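Local coordinates for DNA polymerase III, gamma subunit-related protein (Thermotoga maritima, PDB 2GNO) that probably binds DNA and resembles the clamp-loader subunits of bacterial DNA polymerase III, at residues V86-C91 against I115-R120. Numbering follows the deposited sequence.
Sequences VIVHDC and IVLNTR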
ATOM      1  N   VAL A  86     -14.139 -12.572  -5.987  1.00 22.31           N
ATOM      2  CA  VAL A  86     -14.340 -11.262  -5.386  1.00 22.96           C
ATOM      3  C   VAL A  86     -13.090 -10.969  -4.567  1.00 23.02           C
ATOM      4  O   VAL A  86     -12.730 -11.765  -3.719  1.00 28.10           O
ATOM      5  CB  VAL A  86     -15.583 -11.182  -4.463  1.00 23.96           C
ATOM      6  CG1 VAL A  86     -15.634  -9.833  -3.746  1.00 27.64           C
ATOM      7  CG2 VAL A  86     -16.840 -11.407  -5.247  1.00 28.90           C
ATOM      8  N   ILE A  87     -12.445  -9.824  -4.820  1.00 20.54           N
ATOM      9  CA  ILE A  87     -11.252  -9.415  -4.099  1.00 21.82           C
ATOM     10  C   ILE A  87     -11.600  -8.223  -3.211  1.00 23.03           C
ATOM     11  O   ILE A  87     -12.121  -7.228  -3.700  1.00 21.90           O
ATOM     12  CB  ILE A  87     -10.129  -9.070  -5.059  1.00 23.71           C
ATOM     13  CG1 ILE A  87      -9.802 -10.294  -5.935  1.00 27.68           C
ATOM     14  CG2 ILE A  87      -8.894  -8.637  -4.289  1.00 25.95           C
ATOM     15  CD1 ILE A  87      -9.080  -9.954  -7.175  1.00 34.19           C
ATOM     16  N   VAL A  88     -11.361  -8.346  -1.909  1.00 22.89           N
ATOM     17  CA  VAL A  88     -11.651  -7.245  -0.963  1.00 21.75           C
ATOM     18  C   VAL A  88     -10.311  -6.902  -0.336  1.00 22.63           C
ATOM     19  O   VAL A  88      -9.802  -7.666   0.475  1.00 25.73           O
ATOM     20  CB  VAL A  88     -12.628  -7.656   0.124  1.00 18.78           C
ATOM     21  CG1 VAL A  88     -12.966  -6.445   1.037  1.00 30.35           C
ATOM     22  CG2 VAL A  88     -13.888  -8.258  -0.503  1.00 22.60           C
ATOM     23  N   HIS A  89      -9.751  -5.758  -0.709  1.00 23.90           N
ATOM     24  CA  HIS A  89      -8.437  -5.356  -0.191  1.00 24.31           C
ATOM     25  C   HIS A  89      -8.511  -4.722   1.179  1.00 24.94           C
ATOM     26  O   HIS A  89      -9.407  -3.914   1.419  1.00 24.68           O
ATOM     27  CB  HIS A  89      -7.771  -4.356  -1.123  1.00 24.69           C
ATOM     28  CG  HIS A  89      -7.440  -4.905  -2.482  1.00 26.13           C
ATOM     29  ND1 HIS A  89      -6.609  -5.986  -2.655  1.00 21.42           N
ATOM     30  CD2 HIS A  89      -7.692  -4.434  -3.722  1.00 21.05           C
ATOM     31  CE1 HIS A  89      -6.445  -6.217  -3.941  1.00 27.90           C
ATOM     32  NE2 HIS A  89      -7.076  -5.277  -4.613  1.00 26.27           N
ATOM     33  N   ASP A  90      -7.594  -5.072   2.079  1.00 25.55           N
ATOM     34  CA  ASP A  90      -7.572  -4.484   3.435  1.00 26.30           C
ATOM     35  C   ASP A  90      -8.949  -4.554   4.113  1.00 24.29           C
ATOM     36  O   ASP A  90      -9.490  -3.544   4.580  1.00 23.12           O
ATOM     37  CB  ASP A  90      -6.988  -3.070   3.335  1.00 25.09           C
ATOM     38  CG  ASP A  90      -5.504  -3.082   2.968  1.00 32.63           C
ATOM     39  OD1 ASP A  90      -4.741  -3.863   3.580  1.00 37.11           O
ATOM     40  OD2 ASP A  90      -5.078  -2.277   2.122  1.00 27.80           O
ATOM     41  N   CYS A  91      -9.445  -5.788   4.233  1.00 24.83           N
ATOM     42  CA  CYS A  91     -10.783  -6.096   4.755  1.00 27.15           C
ATOM     43  C   CYS A  91     -11.125  -5.763   6.210  1.00 27.38           C
ATOM     44  O   CYS A  91     -12.317  -5.796   6.580  1.00 28.09           O
ATOM     45  CB  CYS A  91     -11.147  -7.545   4.461  1.00 24.56           C
ATOM     46  SG  CYS A  91     -10.065  -8.616   5.329  1.00 34.43           S
ATOM     47  N   ILE A 115     -14.074 -16.048  -2.644  1.00 21.69           N
ATOM     48  CA  ILE A 115     -13.997 -14.714  -2.065  1.00 23.76           C
ATOM     49  C   ILE A 115     -12.585 -14.612  -1.527  1.00 24.76           C
ATOM     50  O   ILE A 115     -12.167 -15.469  -0.734  1.00 27.66           O
ATOM     51  CB  ILE A 115     -15.037 -14.465  -0.967  1.00 21.83           C
ATOM     52  CG1 ILE A 115     -16.458 -14.681  -1.525  1.00 28.85           C
ATOM     53  CG2 ILE A 115     -14.852 -13.050  -0.418  1.00 26.89           C
ATOM     54  CD1 ILE A 115     -17.583 -14.558  -0.468  1.00 26.75           C
ATOM     55  N   VAL A 116     -11.843 -13.603  -1.995  1.00 23.04           N
ATOM     56  CA  VAL A 116     -10.454 -13.396  -1.600  1.00 24.06           C
ATOM     57  C   VAL A 116     -10.336 -12.077  -0.845  1.00 27.68           C
ATOM     58  O   VAL A 116     -10.285 -11.014  -1.428  1.00 27.23           O
ATOM     59  CB  VAL A 116      -9.520 -13.344  -2.835  1.00 25.76           C
ATOM     60  CG1 VAL A 116      -8.031 -13.407  -2.375  1.00 28.18           C
ATOM     61  CG2 VAL A 116      -9.826 -14.516  -3.763  1.00 28.38           C
ATOM     62  N   LEU A 117     -10.305 -12.168   0.474  1.00 30.22           N
ATOM     63  CA  LEU A 117     -10.147 -11.028   1.323  1.00 26.57           C
ATOM     64  C   LEU A 117      -8.657 -10.927   1.600  1.00 27.51           C
ATOM     65  O   LEU A 117      -7.938 -11.930   1.501  1.00 29.94           O
ATOM     66  CB  LEU A 117     -10.851 -11.276   2.658  1.00 28.04           C
ATOM     67  CG  LEU A 117     -12.331 -11.659   2.684  1.00 29.81           C
ATOM     68  CD1 LEU A 117     -12.815 -11.768   4.120  1.00 35.23           C
ATOM     69  CD2 LEU A 117     -13.137 -10.665   1.992  1.00 26.34           C
ATOM     70  N   ASN A 118      -8.168  -9.731   1.897  1.00 27.03           N
ATOM     71  CA  ASN A 118      -6.761  -9.576   2.282  1.00 29.50           C
ATOM     72  C   ASN A 118      -6.602  -8.515   3.361  1.00 30.86           C
ATOM     73  O   ASN A 118      -7.380  -7.554   3.456  1.00 28.84           O
ATOM     74  CB  ASN A 118      -5.786  -9.414   1.096  1.00 26.46           C
ATOM     75  CG  ASN A 118      -6.004  -8.146   0.307  1.00 23.88           C
ATOM     76  OD1 ASN A 118      -5.763  -7.064   0.795  1.00 26.18           O
ATOM     77  ND2 ASN A 118      -6.371  -8.289  -0.967  1.00 17.80           N
ATOM     78  N   THR A 119      -5.595  -8.724   4.192  1.00 35.22           N
ATOM     79  CA  THR A 119      -5.306  -7.835   5.313  1.00 38.85           C
ATOM     80  C   THR A 119      -3.938  -8.182   5.854  1.00 40.96           C
ATOM     81  O   THR A 119      -3.384  -9.235   5.553  1.00 40.69           O
ATOM     82  CB  THR A 119      -6.317  -8.012   6.482  1.00 39.74           C
ATOM     83  OG1 THR A 119      -6.108  -7.011   7.483  1.00 36.84           O
ATOM     84  CG2 THR A 119      -6.199  -9.408   7.147  1.00 45.61           C
ATOM     85  N   ARG A 120      -3.404  -7.289   6.658  1.00 44.28           N
ATOM     86  CA  ARG A 120      -2.100  -7.474   7.300  1.00 45.77           C
ATOM     87  C   ARG A 120      -2.271  -7.612   8.830  1.00 46.54           C
ATOM     88  O   ARG A 120      -1.292  -7.779   9.545  1.00 46.31           O
ATOM     89  CB  ARG A 120      -1.273  -6.224   7.008  1.00 45.23           C
ATOM     90  CG  ARG A 120      -1.083  -5.882   5.501  1.00 47.05           C
ATOM     91  CD  ARG A 120      -0.501  -4.501   5.357  1.00 47.24           C
ATOM     92  NE  ARG A 120       0.746  -4.388   6.124  1.00 58.52           N
ATOM     93  CZ  ARG A 120       1.340  -3.247   6.497  1.00 59.88           C
ATOM     94  NH1 ARG A 120       0.814  -2.047   6.220  1.00 58.02           N
ATOM     95  NH2 ARG A 120       2.473  -3.306   7.198  1.00 56.17           N
TER
HETATM   96  O   HOH W   1      -4.489  -4.968   6.424  1.00 41.49           O
HETATM   97  O   HOH W   2      -3.629  -6.291   2.467  1.00 42.36           O
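Neighbouring parallel strands at the heart of a P-loop NTPase-like sheet meet here: Val86, Ile87 and Val88 pair in register with Ile115, Val116 and Leu117, the strand segments running 13° from parallel. Val116 bonds through both its backbone groups, its N-H reaching Val86 O at 2.7 Å and its carbonyl taking the N-H of Val88; the ladder continues from Asn118 N to Val88 O. Val88 CG2 lies beside Leu117 CD2, 3.5 Å away, on the face where Val86 and Ile115 pack against helix 64-74. Ile87 and Val116 occupy the other face, where both touch Ser35 of helix 30-43.

Past Val88 the first strand ends, and Asn118 takes over the pairing. With CG held between the backbone N and carbonyl carbon (chi1 65°), its amide leans across to the turn at 89-91. ND2 donates a straight bond to His89 ND1 at 2.9 Å, near the ring's edge although the amide and ring planes differ by 42°; it also bonds Ser35 OG, while Glu54 holds His89 NE2. OD1 receives Asp90 N at 3.0 Å from above the carbonyl plane, and the backbone O of Asn118 accepts Cys91 N at 2.8 Å. One water joins Asn118 OD1 to Asp90 OD1, and a second links that carboxylate oxygen to Arg120 N. An alanine in place of Asn118 would probably leave His89 ND1 and Asp90 N without these partners and the imidazole freer to turn. Beneath the turn, Cys91 SG rests 3.9 Å from Leu117 CB, beside Leu22 of strand 19-24.

Adjacent parallel strands between helices packed on both faces, in a sheet of strand order 5-1-4-3-2, are typical of the three-layered alpha/beta core of AAA+ proteins.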